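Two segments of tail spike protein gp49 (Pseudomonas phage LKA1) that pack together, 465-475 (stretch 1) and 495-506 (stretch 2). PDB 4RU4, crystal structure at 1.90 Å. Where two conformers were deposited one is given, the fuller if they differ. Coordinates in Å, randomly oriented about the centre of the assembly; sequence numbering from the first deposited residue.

Stretch 1, residues 465-475: SLGKVLQLDIT
Stretch 2, residues 495-506: GITLASAAGGFA

Two segments of one chain lie side by side as parallel, in-register strands, zipped by backbone hydrogen bonds and finished by an apolar cluster around Phe505; together they bury 760 Å². The axes of strands 470-474 and 499-501 run 4° apart in direction and approach to 4.6 Å. Lys468 pairs with Thr497 (CA to CA 4.5 Å), Leu470 with Ala499 (4.5 Å), Gln471 with Ser500 (4.8 Å) and Leu472 with Ala501 (4.7 Å). The bonds are Thr497 N to Gly467 O (2.9 Å), Val469 N to Thr497 O (3.0 Å), Leu470 N to Leu498 O (3.0 Å), Ser500 N to Leu470 O (2.9 Å), Leu472 N to Ser500 O (2.8 Å) and Ala502 N to Leu472 O (3.0 Å). The donor alternates between the stretches except for the successive Val469 N and Leu470 N, which fall where both chains turn a corner, Val469 at phi/psi -80/-62 and Leu498 at -68/-47. The four bridged pairs are extended; Gly467 is at -93/-56.

One face, carrying Lys468, Thr497, Gln471 and Ser500, is polar. Lys468 (chi1 -36°, the rest t) extends its amine to Ser500 OG (NZ to OG 2.8 Å) and Gln471 OE1 (NZ to OE1 2.6 Å). Gln471 (t, p, chi3 35°) turns its amide NE2 to Asp473 OD1 (2.9 Å), continuing the polar chain.

The other face is apolar: Leu470 CB meets Ala499 CB at 4.0 Å, and Leu472 (m, t) sets CB over the Phe505 ring, 3.7 Å from its centroid, a CH-pi contact. Phe505 (chi1 -72°, chi2 -64°) follows a turn through Gly503 (53/-128), where a CB would clash with Ile474 CD1. Ile474 (m, t) brings CG1 to 4.1 Å from Phe505 CD2. At the other end, Ile496 (p, p) packs CG2 against Leu466 CB (3.9 Å) and CD1 against Val469 CG2 (4.1 Å).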

# COMPACT_ATOMS: atom_id res chain seq x y z
N SER B 465 -28.15 -10.09 -8.22
CA SER B 465 -29.14 -9.02 -8.12
C SER B 465 -28.60 -7.86 -7.27
O SER B 465 -27.68 -8.04 -6.45
CB SER B 465 -30.44 -9.54 -7.51
OG SER B 465 -30.94 -10.59 -8.30
N LEU B 466 -29.18 -6.69 -7.48
CA LEU B 466 -28.88 -5.50 -6.70
C LEU B 466 -30.08 -4.59 -6.83
O LEU B 466 -30.74 -4.58 -7.87
CB LEU B 466 -27.62 -4.79 -7.23
CG LEU B 466 -27.16 -3.54 -6.51
CD1 LEU B 466 -26.81 -3.84 -5.02
CD2 LEU B 466 -25.94 -2.94 -7.26
N GLY B 467 -30.38 -3.85 -5.76
CA GLY B 467 -31.39 -2.82 -5.81
C GLY B 467 -30.81 -1.45 -6.12
O GLY B 467 -31.22 -0.79 -7.09
N LYS B 468 -29.84 -1.01 -5.31
CA LYS B 468 -29.39 0.40 -5.38
C LYS B 468 -27.92 0.50 -5.06
O LYS B 468 -27.39 -0.36 -4.36
CB LYS B 468 -30.13 1.27 -4.34
CG LYS B 468 -31.58 0.89 -4.11
CD LYS B 468 -32.29 1.92 -3.23
CE LYS B 468 -33.74 1.50 -2.95
NZ LYS B 468 -34.44 2.42 -2.01
N VAL B 469 -27.28 1.58 -5.54
CA VAL B 469 -25.92 1.88 -5.11
C VAL B 469 -26.02 2.56 -3.75
O VAL B 469 -25.53 2.01 -2.76
CB VAL B 469 -25.15 2.76 -6.14
CG1 VAL B 469 -23.70 3.05 -5.66
CG2 VAL B 469 -25.13 2.10 -7.52
N LEU B 470 -26.68 3.72 -3.68
CA LEU B 470 -26.80 4.45 -2.42
C LEU B 470 -28.23 4.48 -1.92
O LEU B 470 -29.19 4.60 -2.71
CB LEU B 470 -26.32 5.90 -2.57
CG LEU B 470 -24.94 6.11 -3.18
CD1 LEU B 470 -24.63 7.59 -3.21
CD2 LEU B 470 -23.86 5.31 -2.42
N GLN B 471 -28.37 4.41 -0.60
CA GLN B 471 -29.64 4.54 0.09
C GLN B 471 -29.38 5.58 1.19
O GLN B 471 -28.67 5.30 2.16
CB GLN B 471 -30.05 3.20 0.69
CG GLN B 471 -31.21 3.28 1.65
CD GLN B 471 -32.54 3.35 0.93
OE1 GLN B 471 -32.72 2.74 -0.12
NE2 GLN B 471 -33.46 4.12 1.48
N LEU B 472 -29.91 6.79 1.00
CA LEU B 472 -29.60 7.92 1.89
C LEU B 472 -30.87 8.41 2.57
O LEU B 472 -31.74 9.01 1.92
CB LEU B 472 -28.93 9.07 1.10
CG LEU B 472 -27.70 8.63 0.27
CD1 LEU B 472 -27.19 9.74 -0.64
CD2 LEU B 472 -26.56 8.09 1.16
N ASP B 473 -30.97 8.18 3.88
CA ASP B 473 -32.23 8.34 4.60
C ASP B 473 -32.09 9.32 5.73
O ASP B 473 -30.97 9.59 6.21
CB ASP B 473 -32.62 7.01 5.26
CG ASP B 473 -33.02 5.99 4.27
OD1 ASP B 473 -33.79 6.34 3.35
OD2 ASP B 473 -32.56 4.84 4.39
N ILE B 474 -33.23 9.83 6.17
CA ILE B 474 -33.26 10.71 7.33
C ILE B 474 -34.38 10.29 8.29
O ILE B 474 -35.57 10.38 7.95
CB ILE B 474 -33.47 12.16 6.92
CG1 ILE B 474 -32.37 12.57 5.92
CG2 ILE B 474 -33.51 13.05 8.19
CD1 ILE B 474 -32.46 13.99 5.41
N THR B 475 -34.00 9.82 9.46
CA THR B 475 -34.96 9.54 10.51
C THR B 475 -35.16 10.80 11.36
O THR B 475 -36.28 11.19 11.65
CB THR B 475 -34.50 8.35 11.37
OG1 THR B 475 -34.51 7.17 10.57
CG2 THR B 475 -35.41 8.14 12.59
N GLY B 495 -31.37 -1.91 -14.37
CA GLY B 495 -32.53 -1.82 -13.50
C GLY B 495 -32.26 -1.26 -12.11
O GLY B 495 -33.21 -0.94 -11.39
N ILE B 496 -30.99 -1.12 -11.74
CA ILE B 496 -30.69 -0.58 -10.40
C ILE B 496 -31.05 0.91 -10.25
O ILE B 496 -31.25 1.62 -11.22
CB ILE B 496 -29.22 -0.91 -9.94
CG1 ILE B 496 -28.13 -0.15 -10.74
CG2 ILE B 496 -28.98 -2.44 -10.03
CD1 ILE B 496 -27.89 1.35 -10.39
N THR B 497 -31.16 1.35 -9.00
CA THR B 497 -31.36 2.76 -8.68
C THR B 497 -30.02 3.33 -8.21
O THR B 497 -29.39 2.77 -7.32
CB THR B 497 -32.40 2.89 -7.56
OG1 THR B 497 -33.67 2.40 -8.05
CG2 THR B 497 -32.52 4.34 -7.09
N LEU B 498 -29.59 4.44 -8.78
CA LEU B 498 -28.29 4.99 -8.41
C LEU B 498 -28.27 5.50 -6.98
O LEU B 498 -27.34 5.23 -6.21
CB LEU B 498 -27.89 6.12 -9.38
CG LEU B 498 -27.57 5.65 -10.79
CD1 LEU B 498 -27.67 6.81 -11.75
CD2 LEU B 498 -26.17 5.03 -10.78
N ALA B 499 -29.28 6.27 -6.61
CA ALA B 499 -29.31 6.81 -5.27
C ALA B 499 -30.72 7.14 -4.82
O ALA B 499 -31.36 8.01 -5.39
CB ALA B 499 -28.40 8.06 -5.20
N SER B 500 -31.21 6.42 -3.83
CA SER B 500 -32.40 6.87 -3.13
C SER B 500 -31.91 7.94 -2.17
O SER B 500 -30.99 7.71 -1.39
CB SER B 500 -33.07 5.72 -2.37
OG SER B 500 -33.69 4.85 -3.29
N ALA B 501 -32.51 9.12 -2.26
CA ALA B 501 -32.04 10.24 -1.44
C ALA B 501 -33.21 11.00 -0.85
O ALA B 501 -34.07 11.49 -1.60
CB ALA B 501 -31.19 11.19 -2.27
N ALA B 502 -33.23 11.12 0.47
CA ALA B 502 -34.32 11.82 1.15
C ALA B 502 -33.88 13.20 1.67
O ALA B 502 -32.71 13.41 1.98
CB ALA B 502 -34.88 10.97 2.27
N GLY B 503 -34.83 14.12 1.76
CA GLY B 503 -34.57 15.42 2.36
C GLY B 503 -33.38 16.16 1.78
O GLY B 503 -33.28 16.33 0.56
N GLY B 504 -32.46 16.60 2.64
CA GLY B 504 -31.31 17.36 2.16
C GLY B 504 -30.36 16.59 1.26
O GLY B 504 -29.61 17.20 0.49
N PHE B 505 -30.38 15.26 1.33
CA PHE B 505 -29.63 14.45 0.37
C PHE B 505 -30.20 14.65 -1.02
O PHE B 505 -29.46 14.65 -2.00
CB PHE B 505 -29.69 12.95 0.70
CG PHE B 505 -28.87 12.55 1.91
CD1 PHE B 505 -27.48 12.69 1.91
CD2 PHE B 505 -29.48 12.01 3.04
CE1 PHE B 505 -26.72 12.31 2.99
CE2 PHE B 505 -28.73 11.60 4.14
CZ PHE B 505 -27.35 11.76 4.13
N ALA B 506 -31.53 14.77 -1.11
CA ALA B 506 -32.18 14.90 -2.42
C ALA B 506 -31.82 16.22 -3.11
O ALA B 506 -31.79 16.28 -4.33
CB ALA B 506 -33.72 14.76 -2.30
O HOH W 1 -32.80 -3.39 -9.38
O HOH W 2 -33.99 -0.28 -8.74